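Local coordinates for putative protease (PDB 3KD4), which has no established function but is probably exported and may hydrolyse peptide bonds, as its provisional assignment to the proteases suggests, at residues 12-16 and 128-133; 44-50 and 97-103; 162-166 and 178-182. One frame throughout, in Å; residues are numbered along the deposited sequence.

Interaction 1 of 3, residues 12-16 and 128-133; sequences SKAWT and LDINER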
# COMPACT_ATOMS: atom_id res chain seq x y z
N SER A 12 -2.30 -24.03 7.12
CA SER A 12 -2.69 -24.74 5.90
C SER A 12 -3.76 -23.95 5.20
O SER A 12 -4.75 -23.56 5.84
CB SER A 12 -3.14 -26.16 6.23
OG SER A 12 -3.27 -26.94 5.06
N LYS A 13 -3.55 -23.63 3.92
CA LYS A 13 -4.56 -22.90 3.14
C LYS A 13 -4.81 -23.69 1.87
O LYS A 13 -3.84 -24.17 1.23
CB LYS A 13 -4.10 -21.49 2.80
CG LYS A 13 -3.97 -20.63 4.05
CD LYS A 13 -3.44 -19.25 3.80
CE LYS A 13 -3.55 -18.40 5.10
NZ LYS A 13 -3.03 -17.04 4.90
N ALA A 14 -6.08 -23.85 1.52
CA ALA A 14 -6.44 -24.65 0.36
C ALA A 14 -7.51 -23.91 -0.43
O ALA A 14 -8.53 -23.50 0.15
CB ALA A 14 -6.94 -26.04 0.79
N TRP A 15 -7.28 -23.73 -1.74
CA TRP A 15 -8.26 -23.11 -2.60
C TRP A 15 -8.74 -24.17 -3.58
O TRP A 15 -7.94 -24.97 -4.09
CB TRP A 15 -7.68 -21.92 -3.40
CG TRP A 15 -7.30 -20.73 -2.63
CD1 TRP A 15 -7.99 -19.58 -2.50
CD2 TRP A 15 -6.07 -20.55 -1.92
NE1 TRP A 15 -7.28 -18.67 -1.72
CE2 TRP A 15 -6.08 -19.25 -1.39
CE3 TRP A 15 -4.94 -21.35 -1.74
CZ2 TRP A 15 -5.02 -18.75 -0.65
CZ3 TRP A 15 -3.90 -20.86 -0.95
CH2 TRP A 15 -3.96 -19.57 -0.41
N THR A 16 -10.03 -24.18 -3.83
CA THR A 16 -10.65 -25.07 -4.77
C THR A 16 -11.58 -24.30 -5.69
O THR A 16 -12.44 -23.54 -5.24
CB THR A 16 -11.48 -26.12 -4.03
OG1 THR A 16 -10.66 -26.73 -3.03
CG2 THR A 16 -12.04 -27.16 -5.01
N LEU A 128 -10.45 -18.38 -10.39
CA LEU A 128 -9.66 -18.53 -9.18
C LEU A 128 -8.48 -17.56 -9.32
O LEU A 128 -7.75 -17.59 -10.31
CB LEU A 128 -9.19 -19.99 -9.00
CG LEU A 128 -8.38 -20.28 -7.75
CD1 LEU A 128 -9.16 -19.86 -6.47
CD2 LEU A 128 -7.97 -21.76 -7.58
N ASP A 129 -8.29 -16.70 -8.32
CA ASP A 129 -7.40 -15.56 -8.44
C ASP A 129 -6.78 -15.30 -7.03
O ASP A 129 -7.45 -14.78 -6.16
CB ASP A 129 -8.22 -14.35 -8.92
CG ASP A 129 -7.36 -13.16 -9.39
OD1 ASP A 129 -6.13 -13.08 -9.09
OD2 ASP A 129 -7.95 -12.29 -10.09
N ILE A 130 -5.53 -15.71 -6.86
CA ILE A 130 -4.89 -15.81 -5.55
C ILE A 130 -3.64 -14.92 -5.54
O ILE A 130 -2.91 -14.89 -6.52
CB ILE A 130 -4.47 -17.26 -5.26
CG1 ILE A 130 -5.71 -18.18 -5.20
CG2 ILE A 130 -3.74 -17.41 -3.94
CD1 ILE A 130 -5.35 -19.66 -5.37
N ASN A 131 -3.46 -14.19 -4.44
CA ASN A 131 -2.25 -13.49 -4.12
C ASN A 131 -2.08 -13.52 -2.60
O ASN A 131 -2.50 -12.59 -1.90
CB ASN A 131 -2.33 -12.03 -4.60
CG ASN A 131 -1.09 -11.23 -4.22
OD1 ASN A 131 0.03 -11.74 -4.23
ND2 ASN A 131 -1.30 -9.96 -3.90
N GLU A 132 -1.50 -14.58 -2.07
CA GLU A 132 -1.56 -14.80 -0.65
C GLU A 132 -0.19 -14.64 -0.01
O GLU A 132 0.76 -15.32 -0.38
CB GLU A 132 -2.11 -16.19 -0.34
CG GLU A 132 -2.42 -16.42 1.12
CD GLU A 132 -3.72 -15.76 1.56
OE1 GLU A 132 -4.43 -15.21 0.69
OE2 GLU A 132 -4.01 -15.79 2.77
N ARG A 133 -0.11 -13.75 0.95
CA ARG A 133 1.09 -13.62 1.77
C ARG A 133 1.21 -14.81 2.71
O ARG A 133 0.25 -15.11 3.41
CB ARG A 133 0.96 -12.36 2.64
CG ARG A 133 2.19 -12.03 3.42
CD ARG A 133 2.00 -10.87 4.40
NE ARG A 133 1.23 -11.31 5.57
CZ ARG A 133 -0.01 -10.96 5.85
NH1 ARG A 133 -0.67 -10.11 5.08
NH2 ARG A 133 -0.59 -11.45 6.92
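Trp-15 lays one face of its indole over the end of Ile-130: the CD1 methyl sits 3.7 Å from the centroid of the five-membered ring and 20° off its normal, a CH-pi contact, with Ile-130 CD1 3.5 Å from Trp-15 CG. Leu-128 prolongs the apolar patch, its CD1 reaching to 4.0 Å from Trp-15 CB. Two residues earlier on the same face of segment 12-16, Lys-13 stretches out in an extended conformation until its NZ meets Glu-132 OE2 at 2.7 Å, a salt bridge that is also a hydrogen bond. The other carboxylate oxygen, Glu-132 OE1, lies at the edge of the indole, 3.8 Å from Trp-15 CZ2, so the charged pair borders the apolar contact.

Here is face-to-face packing of two beta-sheets in miniature. The axes of the two short segments pass 9.6 Å apart, too far for backbone pairing, and run nearly antiparallel at 167°. The extended backbone of each sends every second side chain, Lys-13 and Trp-15 against Leu-128, Ile-130 and Glu-132, toward the other sheet. Strand 6-17 belongs to the mixed eight-stranded sheet, flanked by strands 23-33 and 140-150. Strand 129-133 is an outer strand of a small antiparallel sheet; its neighbour, strand 202-206, sends Leu-203 against Trp-15, while Tyr-25 from strand 23-33 meets the indole and Ile-147 from strand 140-150 touches Ile-130.

Interaction 2 of 3, residues 44-50 and 97-103; sequences GESFIVY and KEMVVVH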
# COMPACT_ATOMS: atom_id res chain seq x y z
N GLY A 44 -5.37 -12.22 20.33
CA GLY A 44 -6.50 -12.72 21.09
C GLY A 44 -7.76 -12.97 20.26
O GLY A 44 -8.72 -13.56 20.77
N GLU A 45 -7.77 -12.48 19.02
CA GLU A 45 -8.90 -12.65 18.12
C GLU A 45 -8.47 -13.08 16.74
O GLU A 45 -7.35 -12.88 16.34
CB GLU A 45 -9.67 -11.34 17.94
CG GLU A 45 -10.39 -10.84 19.18
CD GLU A 45 -9.46 -10.10 20.13
OE1 GLU A 45 -8.62 -9.33 19.64
OE2 GLU A 45 -9.59 -10.31 21.35
N SER A 46 -9.42 -13.67 16.01
CA SER A 46 -9.30 -13.87 14.59
C SER A 46 -10.41 -13.06 13.89
O SER A 46 -11.52 -12.88 14.44
CB SER A 46 -9.36 -15.36 14.27
OG SER A 46 -8.18 -16.02 14.72
N PHE A 47 -10.10 -12.58 12.69
CA PHE A 47 -11.01 -11.72 11.91
C PHE A 47 -11.21 -12.32 10.56
O PHE A 47 -10.25 -12.54 9.86
CB PHE A 47 -10.38 -10.33 11.77
CG PHE A 47 -9.98 -9.73 13.06
CD1 PHE A 47 -10.89 -9.01 13.80
CD2 PHE A 47 -8.72 -9.94 13.58
CE1 PHE A 47 -10.52 -8.46 15.02
CE2 PHE A 47 -8.35 -9.38 14.80
CZ PHE A 47 -9.25 -8.66 15.50
N ILE A 48 -12.46 -12.60 10.19
CA ILE A 48 -12.74 -13.24 8.89
C ILE A 48 -13.77 -12.45 8.10
O ILE A 48 -14.92 -12.40 8.49
CB ILE A 48 -13.29 -14.69 9.06
CG1 ILE A 48 -12.37 -15.55 9.93
CG2 ILE A 48 -13.51 -15.34 7.64
CD1 ILE A 48 -13.08 -16.77 10.63
N VAL A 49 -13.34 -11.87 6.99
CA VAL A 49 -14.21 -11.00 6.19
C VAL A 49 -14.85 -11.77 5.03
O VAL A 49 -14.19 -12.54 4.37
CB VAL A 49 -13.38 -9.80 5.68
CG1 VAL A 49 -14.22 -8.91 4.76
CG2 VAL A 49 -12.86 -8.94 6.91
N TYR A 50 -16.14 -11.58 4.78
CA TYR A 50 -16.77 -12.21 3.63
C TYR A 50 -18.00 -11.47 3.20
O TYR A 50 -18.52 -10.61 3.92
CB TYR A 50 -17.09 -13.69 3.91
CG TYR A 50 -18.11 -13.89 5.01
CD1 TYR A 50 -17.79 -13.71 6.35
CD2 TYR A 50 -19.40 -14.29 4.70
CE1 TYR A 50 -18.77 -13.89 7.37
CE2 TYR A 50 -20.36 -14.49 5.69
CZ TYR A 50 -20.05 -14.26 7.00
OH TYR A 50 -21.04 -14.50 7.94
N LYS A 97 -19.63 -8.64 5.89
CA LYS A 97 -19.44 -9.16 7.24
C LYS A 97 -18.01 -9.46 7.60
O LYS A 97 -17.19 -9.88 6.75
CB LYS A 97 -20.22 -10.43 7.45
CG LYS A 97 -21.71 -10.26 7.30
CD LYS A 97 -22.33 -9.67 8.50
CE LYS A 97 -23.81 -9.28 8.25
NZ LYS A 97 -24.35 -8.62 9.49
N GLU A 98 -17.72 -9.22 8.88
CA GLU A 98 -16.48 -9.64 9.49
C GLU A 98 -16.82 -10.40 10.75
O GLU A 98 -17.41 -9.83 11.67
CB GLU A 98 -15.63 -8.41 9.82
CG GLU A 98 -14.37 -8.69 10.64
CD GLU A 98 -13.44 -7.51 10.67
OE1 GLU A 98 -13.78 -6.45 10.15
OE2 GLU A 98 -12.34 -7.63 11.21
N MSE A 99 -16.46 -11.68 10.77
CA MSE A 99 -16.63 -12.52 11.94
C MSE A 99 -15.40 -12.32 12.82
O MSE A 99 -14.26 -12.51 12.35
CB MSE A 99 -16.70 -14.01 11.56
CG MSE A 99 -16.65 -14.94 12.79
SE MSE A 99 -18.19 -14.76 13.84
CE MSE A 99 -19.48 -15.76 12.75
N VAL A 100 -15.63 -11.95 14.08
CA VAL A 100 -14.55 -11.83 15.07
C VAL A 100 -14.67 -13.03 16.00
O VAL A 100 -15.71 -13.25 16.63
CB VAL A 100 -14.67 -10.51 15.87
CG1 VAL A 100 -13.55 -10.42 16.96
CG2 VAL A 100 -14.64 -9.30 14.88
N VAL A 101 -13.64 -13.86 16.01
CA VAL A 101 -13.56 -15.01 16.90
C VAL A 101 -12.70 -14.59 18.10
O VAL A 101 -11.52 -14.30 17.93
CB VAL A 101 -12.91 -16.19 16.19
CG1 VAL A 101 -12.92 -17.44 17.06
CG2 VAL A 101 -13.62 -16.47 14.83
N VAL A 102 -13.28 -14.58 19.30
CA VAL A 102 -12.52 -14.22 20.51
C VAL A 102 -11.99 -15.52 21.10
O VAL A 102 -12.75 -16.39 21.50
CB VAL A 102 -13.38 -13.47 21.55
CG1 VAL A 102 -12.58 -13.26 22.88
CG2 VAL A 102 -13.87 -12.13 20.97
N HIS A 103 -10.67 -15.66 21.10
CA HIS A 103 -10.06 -16.89 21.56
C HIS A 103 -10.10 -16.96 23.06
O HIS A 103 -9.59 -16.05 23.75
CB HIS A 103 -8.65 -16.97 21.03
CG HIS A 103 -8.61 -17.00 19.54
ND1 HIS A 103 -9.35 -17.91 18.83
CD2 HIS A 103 -8.01 -16.20 18.63
CE1 HIS A 103 -9.16 -17.71 17.54
NE2 HIS A 103 -8.37 -16.66 17.40
O HOH W 1 -9.00 -13.46 23.45
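Strand 45-50 is the edge strand of a three-stranded antiparallel sheet, paired with the central strand 97-102, and its relief shows how one ladder presents a different surface on each face. Paired backbone hydrogen bonds hold Ser-46/Val-101, Ile-48/Met-99 and Tyr-50/Lys-97, and His-103 N adds a further one to Gly-44 O at 2.9 Å. On the face carrying these pairs, Ile-48 CD1 leans diagonally to 4.2 Å from Val-101 CG2, and the Tyr-50 ring folds over the start of Lys-97: CB lies 4.1 Å from the ring centroid, a CH-pi contact, while the lysine end turns away. This face meets the large sheet, with Ile-48 on Tyr-116 and Ile-118, and selenomethionine Met-99 on Leu-57.

On the opposite face, that of Glu-45, Phe-47, Val-100 and Val-102, Glu-45 CG settles between two valines, 3.9 Å from Val-100 CG1 and 4.1 Å from Val-102 CG2. The Phe-47 ring leans over the next gap, its CD1 3.9 Å from Val-100 CG2 and 3.3 Å from Glu-98 OE2. Strand 79-82 completes the sheet. Ser-46 OG and His-103 NE2 share a hydrogen bond of 2.8 Å, and a water donates to both Gly-44 O and His-103 O, 2.7 Å from each.

Interaction 3 of 3, residues 162-166 and 178-182; sequences SPVKA and HWTLR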
# COMPACT_ATOMS: atom_id res chain seq x y z
N SER A 162 10.46 -17.86 -2.31
CA SER A 162 10.79 -19.14 -1.70
C SER A 162 11.22 -20.06 -2.82
O SER A 162 10.63 -20.02 -3.87
CB SER A 162 9.55 -19.76 -1.05
OG SER A 162 9.84 -21.10 -0.70
N PRO A 163 12.22 -20.90 -2.60
CA PRO A 163 12.62 -21.85 -3.64
C PRO A 163 11.84 -23.16 -3.64
O PRO A 163 12.11 -24.02 -4.46
CB PRO A 163 14.10 -22.11 -3.30
CG PRO A 163 14.17 -22.00 -1.81
CD PRO A 163 13.08 -20.97 -1.40
N VAL A 164 10.85 -23.32 -2.77
CA VAL A 164 10.13 -24.57 -2.65
C VAL A 164 9.40 -24.89 -3.95
O VAL A 164 8.79 -24.02 -4.55
CB VAL A 164 9.18 -24.56 -1.43
CG1 VAL A 164 8.21 -25.76 -1.46
CG2 VAL A 164 10.02 -24.54 -0.13
N LYS A 165 9.52 -26.13 -4.39
CA LYS A 165 8.94 -26.58 -5.66
C LYS A 165 7.52 -27.12 -5.50
O LYS A 165 7.22 -27.77 -4.51
CB LYS A 165 9.83 -27.68 -6.23
CG LYS A 165 11.23 -27.21 -6.66
CD LYS A 165 11.19 -26.38 -7.96
CE LYS A 165 10.96 -24.88 -7.74
NZ LYS A 165 10.23 -24.17 -8.87
N ALA A 166 6.66 -26.82 -6.47
CA ALA A 166 5.30 -27.34 -6.57
C ALA A 166 5.30 -28.86 -6.66
O ALA A 166 6.11 -29.41 -7.37
CB ALA A 166 4.63 -26.75 -7.81
N HIS A 178 0.43 -28.42 -4.83
CA HIS A 178 0.67 -28.05 -3.46
C HIS A 178 2.12 -27.76 -3.19
O HIS A 178 3.00 -28.24 -3.92
CB HIS A 178 0.09 -29.07 -2.46
CG HIS A 178 0.67 -30.45 -2.56
ND1 HIS A 178 0.12 -31.44 -3.35
CD2 HIS A 178 1.72 -31.02 -1.93
CE1 HIS A 178 0.81 -32.56 -3.21
NE2 HIS A 178 1.80 -32.33 -2.36
N TRP A 179 2.36 -26.96 -2.16
CA TRP A 179 3.70 -26.66 -1.71
C TRP A 179 3.75 -26.79 -0.17
O TRP A 179 2.76 -26.51 0.50
CB TRP A 179 4.05 -25.21 -2.05
CG TRP A 179 4.02 -24.79 -3.46
CD1 TRP A 179 5.10 -24.49 -4.22
CD2 TRP A 179 2.86 -24.51 -4.28
NE1 TRP A 179 4.71 -24.08 -5.47
CE2 TRP A 179 3.34 -24.06 -5.53
CE3 TRP A 179 1.49 -24.58 -4.08
CZ2 TRP A 179 2.49 -23.72 -6.59
CZ3 TRP A 179 0.63 -24.24 -5.13
CH2 TRP A 179 1.14 -23.82 -6.37
N THR A 180 4.94 -27.12 0.36
CA THR A 180 5.16 -27.14 1.80
C THR A 180 6.37 -26.28 2.15
O THR A 180 7.48 -26.52 1.67
CB THR A 180 5.32 -28.56 2.31
OG1 THR A 180 4.13 -29.29 1.99
CG2 THR A 180 5.50 -28.57 3.86
N LEU A 181 6.15 -25.20 2.90
CA LEU A 181 7.26 -24.34 3.31
C LEU A 181 7.50 -24.60 4.80
O LEU A 181 6.56 -24.87 5.55
CB LEU A 181 6.93 -22.87 3.06
CG LEU A 181 6.64 -22.33 1.65
CD1 LEU A 181 5.27 -22.77 1.10
CD2 LEU A 181 6.72 -20.78 1.69
N ARG A 182 8.76 -24.58 5.23
CA ARG A 182 9.11 -24.80 6.61
C ARG A 182 9.96 -23.69 7.14
O ARG A 182 10.79 -23.12 6.43
CB ARG A 182 9.84 -26.12 6.78
CG ARG A 182 9.00 -27.28 6.24
CD ARG A 182 9.66 -28.61 6.49
NE ARG A 182 8.79 -29.67 6.00
CZ ARG A 182 7.72 -30.13 6.64
NH1 ARG A 182 7.39 -29.68 7.85
NH2 ARG A 182 6.98 -31.07 6.09
O HOH W 2 6.50 -28.54 -1.64
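A backbone carbon serves as the ring's partner here: Ala-166 CA lies over the face of the Trp-179 indole, 3.8 Å from the centroid of its five-membered ring and 24° off the normal, in a CH-pi contact. The methyl follows the same surface, with Ala-166 CB 3.8 Å from Trp-179 CE2. Polar groups of the two segments are joined through a water, which donates to Lys-165 O at 3.1 Å and accepts from Thr-180 N at 2.9 Å, spanning a gap that the backbones do not close directly.

The setting is a connection between sheets. Residues 162-166 lead from strand 156-160 of the small antiparallel sheet into strand 167-171, the outermost strand of the eight-stranded sheet, which forms an antiparallel hairpin with strand 174-184. An ST turn bends the start of this loop: Ser-162 OG accepts from Val-164 N at 3.2 Å. Just beyond, Val-164 points toward the strand and wedges between neighbouring side chains, its CG1 4.2 Å from Trp-179 CB and its CG2 4.4 Å from Leu-181 CG, while CG1 also rests 3.3 Å from Thr-180 O. Leu-159 of strand 156-160 touches Val-164, Trp-179 and Leu-181 alike. Farther along, the Leu-181 side chain reaches the turn itself, bringing CD2 to 3.9 Å from Ser-162 OG.

How the interactions relate
Interactions 1 and 3 share a setting: both reach the eight-stranded sheet, interaction 1 from strand 129-133 of a small sheet, interaction 3 from the loop that follows strand 156-160 of that same small sheet. Their centres are 14 Å apart and their nearest atoms about 7 Å, with Ile-147 touching both Ile-130 and Trp-179. Interaction 2 belongs to a second small sheet, its centre 19 Å from that of interaction 1 and 28 Å from that of interaction 3; in sequence it falls between the two segments of interaction 1, whereas interaction 3 follows both. No catalytic site is established among these contacts. Glycerols, probably from the crystallisation liquor, bind Thr-16 and Asp-129 in interaction 1 and Glu-98 in interaction 2.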